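Local structure of methyltransferase (Pyrococcus horikoshii, 1IXK) at residues 233-247 with 303-315. The protein probably methylates cytidine at carbon 5 in RNA, using S-adenosyl-L-methionine as methyl donor. Sequence-based numbering, arbitrary orientation.
Sequences LEVLKPGGILVYSTC and ETSGFFIAKIRKL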
loop_
_atom_site.group_PDB
_atom_site.type_symbol
_atom_site.label_atom_id
_atom_site.label_comp_id
_atom_site.label_asym_id
_atom_site.label_seq_id
_atom_site.Cartn_x
_atom_site.Cartn_y
_atom_site.Cartn_z
ATOM N N LEU A 233 5.142 -15.599 -4.670
ATOM C CA LEU A 233 6.348 -15.867 -5.441
ATOM C C LEU A 233 6.235 -17.207 -6.168
ATOM O O LEU A 233 6.753 -17.372 -7.276
ATOM C CB LEU A 233 7.572 -15.851 -4.522
ATOM C CG LEU A 233 7.924 -14.470 -3.956
ATOM C CD1 LEU A 233 9.079 -14.587 -2.968
ATOM C CD2 LEU A 233 8.285 -13.527 -5.092
ATOM N N GLU A 234 5.531 -18.148 -5.543
ATOM C CA GLU A 234 5.321 -19.485 -6.096
ATOM C C GLU A 234 4.603 -19.481 -7.452
ATOM O O GLU A 234 4.971 -20.226 -8.365
ATOM C CB GLU A 234 4.511 -20.318 -5.097
ATOM C CG GLU A 234 4.164 -21.722 -5.563
ATOM C CD GLU A 234 3.062 -22.350 -4.722
ATOM O OE1 GLU A 234 3.166 -22.310 -3.477
ATOM O OE2 GLU A 234 2.092 -22.883 -5.305
ATOM N N VAL A 235 3.576 -18.646 -7.582
ATOM C CA VAL A 235 2.809 -18.568 -8.818
ATOM C C VAL A 235 3.335 -17.497 -9.775
ATOM O O VAL A 235 2.786 -17.291 -10.855
ATOM C CB VAL A 235 1.317 -18.286 -8.523
ATOM C CG1 VAL A 235 0.736 -19.407 -7.664
ATOM C CG2 VAL A 235 1.165 -16.946 -7.810
ATOM N N LEU A 236 4.403 -16.823 -9.377
ATOM C CA LEU A 236 4.989 -15.778 -10.203
ATOM C C LEU A 236 5.908 -16.378 -11.267
ATOM O O LEU A 236 6.676 -17.293 -10.988
ATOM C CB LEU A 236 5.786 -14.816 -9.319
ATOM C CG LEU A 236 6.331 -13.550 -9.971
ATOM C CD1 LEU A 236 5.167 -12.696 -10.460
ATOM C CD2 LEU A 236 7.173 -12.778 -8.964
ATOM N N LYS A 237 5.824 -15.862 -12.485
ATOM C CA LYS A 237 6.663 -16.350 -13.575
ATOM C C LYS A 237 8.103 -15.897 -13.350
ATOM O O LYS A 237 8.354 -14.920 -12.641
ATOM C CB LYS A 237 6.189 -15.767 -14.904
ATOM C CG LYS A 237 6.397 -14.259 -14.968
ATOM C CD LYS A 237 6.193 -13.685 -16.363
ATOM C CE LYS A 237 6.479 -12.183 -16.360
ATOM N NZ LYS A 237 6.306 -11.570 -17.701
ATOM N N PRO A 238 9.075 -16.616 -13.933
ATOM C CA PRO A 238 10.461 -16.183 -13.742
ATOM C C PRO A 238 10.565 -14.817 -14.419
ATOM O O PRO A 238 10.007 -14.608 -15.502
ATOM C CB PRO A 238 11.259 -17.259 -14.469
ATOM C CG PRO A 238 10.405 -18.479 -14.274
ATOM C CD PRO A 238 9.023 -17.943 -14.568
ATOM N N GLY A 239 11.258 -13.885 -13.780
ATOM C CA GLY A 239 11.369 -12.554 -14.343
ATOM C C GLY A 239 10.161 -11.716 -13.962
ATOM O O GLY A 239 10.097 -10.530 -14.283
ATOM N N GLY A 240 9.204 -12.337 -13.276
ATOM C CA GLY A 240 8.000 -11.638 -12.852
ATOM C C GLY A 240 8.261 -10.690 -11.694
ATOM O O GLY A 240 9.277 -10.807 -11.007
ATOM N N ILE A 241 7.334 -9.762 -11.463
ATOM C CA ILE A 241 7.483 -8.776 -10.398
ATOM C C ILE A 241 6.389 -8.865 -9.340
ATOM O O ILE A 241 5.209 -9.047 -9.661
ATOM C CB ILE A 241 7.441 -7.334 -10.970
ATOM C CG1 ILE A 241 8.449 -7.188 -12.114
ATOM C CG2 ILE A 241 7.708 -6.313 -9.852
ATOM C CD1 ILE A 241 9.889 -7.333 -11.699
ATOM N N LEU A 242 6.785 -8.734 -8.078
ATOM C CA LEU A 242 5.830 -8.737 -6.978
ATOM C C LEU A 242 6.128 -7.511 -6.133
ATOM O O LEU A 242 7.287 -7.234 -5.813
ATOM C CB LEU A 242 5.959 -10.004 -6.119
ATOM C CG LEU A 242 4.953 -10.122 -4.958
ATOM C CD1 LEU A 242 4.673 -11.588 -4.661
ATOM C CD2 LEU A 242 5.473 -9.403 -3.719
ATOM N N VAL A 243 5.092 -6.748 -5.806
ATOM C CA VAL A 243 5.284 -5.581 -4.966
ATOM C C VAL A 243 4.645 -5.906 -3.631
ATOM O O VAL A 243 3.484 -6.311 -3.561
ATOM C CB VAL A 243 4.656 -4.307 -5.580
ATOM C CG1 VAL A 243 4.563 -3.212 -4.521
ATOM C CG2 VAL A 243 5.521 -3.826 -6.734
ATOM N N TYR A 244 5.445 -5.757 -2.586
ATOM C CA TYR A 244 5.055 -6.042 -1.218
ATOM C C TYR A 244 4.931 -4.741 -0.448
ATOM O O TYR A 244 5.844 -3.919 -0.463
ATOM C CB TYR A 244 6.130 -6.929 -0.584
ATOM C CG TYR A 244 5.940 -7.247 0.882
ATOM C CD1 TYR A 244 6.323 -6.344 1.874
ATOM C CD2 TYR A 244 5.411 -8.471 1.274
ATOM C CE1 TYR A 244 6.190 -6.662 3.230
ATOM C CE2 TYR A 244 5.267 -8.800 2.622
ATOM C CZ TYR A 244 5.662 -7.897 3.590
ATOM O OH TYR A 244 5.546 -8.249 4.915
ATOM N N SER A 245 3.804 -4.544 0.225
ATOM C CA SER A 245 3.624 -3.321 0.988
ATOM C C SER A 245 2.789 -3.545 2.234
ATOM O O SER A 245 1.963 -4.462 2.286
ATOM C CB SER A 245 2.961 -2.240 0.119
ATOM O OG SER A 245 1.646 -2.608 -0.267
ATOM N N THR A 246 3.019 -2.709 3.241
ATOM C CA THR A 246 2.268 -2.780 4.490
ATOM C C THR A 246 2.115 -1.360 5.028
ATOM O O THR A 246 2.764 -0.431 4.549
ATOM C CB THR A 246 3.010 -3.550 5.598
ATOM O OG1 THR A 246 3.995 -2.685 6.176
ATOM C CG2 THR A 246 3.685 -4.803 5.052
ATOM N N CYS A 247 1.262 -1.211 6.036
ATOM C CA CYS A 247 1.064 0.074 6.688
ATOM C C CYS A 247 1.517 -0.089 8.128
ATOM O O CYS A 247 0.869 0.379 9.061
ATOM C CB CYS A 247 -0.401 0.490 6.636
ATOM S SG CYS A 247 -0.824 1.364 5.097
ATOM N N GLU A 303 3.076 12.909 5.316
ATOM C CA GLU A 303 1.645 13.108 5.528
ATOM C C GLU A 303 0.825 11.880 5.141
ATOM O O GLU A 303 -0.247 11.999 4.553
ATOM C CB GLU A 303 1.155 14.321 4.733
ATOM C CG GLU A 303 1.818 15.631 5.133
ATOM C CD GLU A 303 1.155 16.845 4.501
ATOM O OE1 GLU A 303 1.620 17.974 4.766
ATOM O OE2 GLU A 303 0.170 16.673 3.748
ATOM N N THR A 304 1.341 10.701 5.469
ATOM C CA THR A 304 0.661 9.442 5.181
ATOM C C THR A 304 0.791 8.615 6.449
ATOM O O THR A 304 1.385 9.066 7.423
ATOM C CB THR A 304 1.358 8.657 4.044
ATOM O OG1 THR A 304 2.678 8.289 4.466
ATOM C CG2 THR A 304 1.458 9.498 2.780
ATOM N N SER A 305 0.237 7.410 6.442
ATOM C CA SER A 305 0.361 6.533 7.599
ATOM C C SER A 305 1.765 5.948 7.470
ATOM O O SER A 305 2.429 6.172 6.462
ATOM C CB SER A 305 -0.659 5.393 7.526
ATOM O OG SER A 305 -1.982 5.880 7.382
ATOM N N GLY A 306 2.223 5.219 8.483
ATOM C CA GLY A 306 3.531 4.590 8.385
ATOM C C GLY A 306 3.372 3.619 7.229
ATOM O O GLY A 306 2.391 2.885 7.185
ATOM N N PHE A 307 4.329 3.594 6.308
ATOM C CA PHE A 307 4.215 2.749 5.121
ATOM C C PHE A 307 5.557 2.105 4.741
ATOM O O PHE A 307 6.613 2.677 4.983
ATOM C CB PHE A 307 3.711 3.647 3.981
ATOM C CG PHE A 307 3.478 2.945 2.682
ATOM C CD1 PHE A 307 2.310 2.225 2.460
ATOM C CD2 PHE A 307 4.413 3.044 1.653
ATOM C CE1 PHE A 307 2.065 1.625 1.223
ATOM C CE2 PHE A 307 4.179 2.450 0.420
ATOM C CZ PHE A 307 3.003 1.735 0.204
ATOM N N PHE A 308 5.499 0.916 4.151
ATOM C CA PHE A 308 6.698 0.192 3.721
ATOM C C PHE A 308 6.387 -0.450 2.384
ATOM O O PHE A 308 5.306 -1.007 2.195
ATOM C CB PHE A 308 7.051 -0.917 4.722
ATOM C CG PHE A 308 8.178 -1.808 4.273
ATOM C CD1 PHE A 308 9.504 -1.407 4.421
ATOM C CD2 PHE A 308 7.914 -3.060 3.710
ATOM C CE1 PHE A 308 10.554 -2.239 4.020
ATOM C CE2 PHE A 308 8.960 -3.900 3.303
ATOM C CZ PHE A 308 10.282 -3.484 3.461
ATOM N N ILE A 309 7.332 -0.386 1.456
ATOM C CA ILE A 309 7.111 -0.987 0.155
ATOM C C ILE A 309 8.410 -1.515 -0.435
ATOM O O ILE A 309 9.452 -0.875 -0.320
ATOM C CB ILE A 309 6.493 0.030 -0.842
ATOM C CG1 ILE A 309 6.257 -0.655 -2.194
ATOM C CG2 ILE A 309 7.415 1.235 -1.000
ATOM C CD1 ILE A 309 5.483 0.200 -3.200
ATOM N N ALA A 310 8.330 -2.681 -1.069
ATOM C CA ALA A 310 9.491 -3.298 -1.701
ATOM C C ALA A 310 9.087 -3.875 -3.048
ATOM O O ALA A 310 7.999 -4.437 -3.190
ATOM C CB ALA A 310 10.058 -4.397 -0.816
ATOM N N LYS A 311 9.965 -3.736 -4.038
ATOM C CA LYS A 311 9.690 -4.254 -5.372
ATOM C C LYS A 311 10.614 -5.440 -5.614
ATOM O O LYS A 311 11.838 -5.296 -5.676
ATOM C CB LYS A 311 9.921 -3.162 -6.416
ATOM C CG LYS A 311 9.542 -3.569 -7.823
ATOM C CD LYS A 311 9.453 -2.337 -8.714
ATOM C CE LYS A 311 9.101 -2.711 -10.136
ATOM N NZ LYS A 311 8.665 -1.509 -10.910
ATOM N N ILE A 312 10.013 -6.609 -5.767
ATOM C CA ILE A 312 10.758 -7.850 -5.942
ATOM C C ILE A 312 10.688 -8.454 -7.344
ATOM O O ILE A 312 9.611 -8.565 -7.923
ATOM C CB ILE A 312 10.230 -8.905 -4.935
ATOM C CG1 ILE A 312 10.324 -8.347 -3.513
ATOM C CG2 ILE A 312 10.996 -10.204 -5.075
ATOM C CD1 ILE A 312 9.661 -9.228 -2.452
ATOM N N ARG A 313 11.842 -8.837 -7.885
ATOM C CA ARG A 313 11.891 -9.484 -9.196
ATOM C C ARG A 313 12.317 -10.941 -8.985
ATOM O O ARG A 313 13.285 -11.210 -8.275
ATOM C CB ARG A 313 12.894 -8.785 -10.126
ATOM C CG ARG A 313 12.969 -9.446 -11.501
ATOM C CD ARG A 313 13.905 -8.725 -12.473
ATOM N NE ARG A 313 14.012 -9.488 -13.714
ATOM C CZ ARG A 313 14.933 -10.420 -13.955
ATOM N NH1 ARG A 313 15.854 -10.708 -13.049
ATOM N NH2 ARG A 313 14.903 -11.097 -15.092
ATOM N N LYS A 314 11.590 -11.877 -9.589
ATOM C CA LYS A 314 11.910 -13.295 -9.454
ATOM C C LYS A 314 12.965 -13.653 -10.488
ATOM O O LYS A 314 12.823 -13.341 -11.665
ATOM C CB LYS A 314 10.655 -14.147 -9.657
ATOM C CG LYS A 314 10.844 -15.646 -9.454
ATOM C CD LYS A 314 9.483 -16.359 -9.470
ATOM C CE LYS A 314 9.616 -17.869 -9.314
ATOM N NZ LYS A 314 8.271 -18.539 -9.300
ATOM N N LEU A 315 14.028 -14.305 -10.029
ATOM C CA LEU A 315 15.149 -14.692 -10.886
ATOM C C LEU A 315 14.901 -15.960 -11.697
ATOM O O LEU A 315 15.109 -15.911 -12.926
ATOM C CB LEU A 315 16.406 -14.870 -10.029
ATOM C CG LEU A 315 17.109 -13.603 -9.527
ATOM C CD1 LEU A 315 16.101 -12.537 -9.129
ATOM C CD2 LEU A 315 18.003 -13.973 -8.363
ATOM O OXT LEU A 315 14.521 -16.985 -11.095
HETATM O O HOH W 1 12.081 -9.122 -15.403
#
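K314 reaches from the end of strand 307-314 to the backbone where helix 215-235 passes into strand 236-237, its NZ donating to L236 O at 2.6 Å and L233 O at 2.8 Å. The side chain is extended throughout, CG lying anti to the backbone N (chi1 -176°), and runs past that of L236 in the opposite direction, K314 CB 3.8 Å from L236 CD2. Replacing K314 with alanine would probably leave both carbonyls without this donor and L236 without its aliphatic neighbour. From I241 to T246 the strands pair antiparallel, and K314 adds backbone bonds to G239 and G240. On one face, Y244 CD1 lies in the plane of the F308 ring at its edge, 3.9 Å from F308 CE2, while Y244 OH bonds to E253 O. On the other, I241 CD1 packs on R313 CB at 3.7 Å, and V243 CG1 touches I309 CD1 at 3.8 Å. A water joins R313 NE to G239 O, while R313 NH1 forms a salt bridge with E268. F307 turns its ring edge to C247 SG, disulfide-bonded to C197. Strand 307-314, antiparallel between 240-246 and 267-270, is the reversed strand characteristic of the class I methyltransferase fold, and 240-246 leads to C247, the predicted nucleophile.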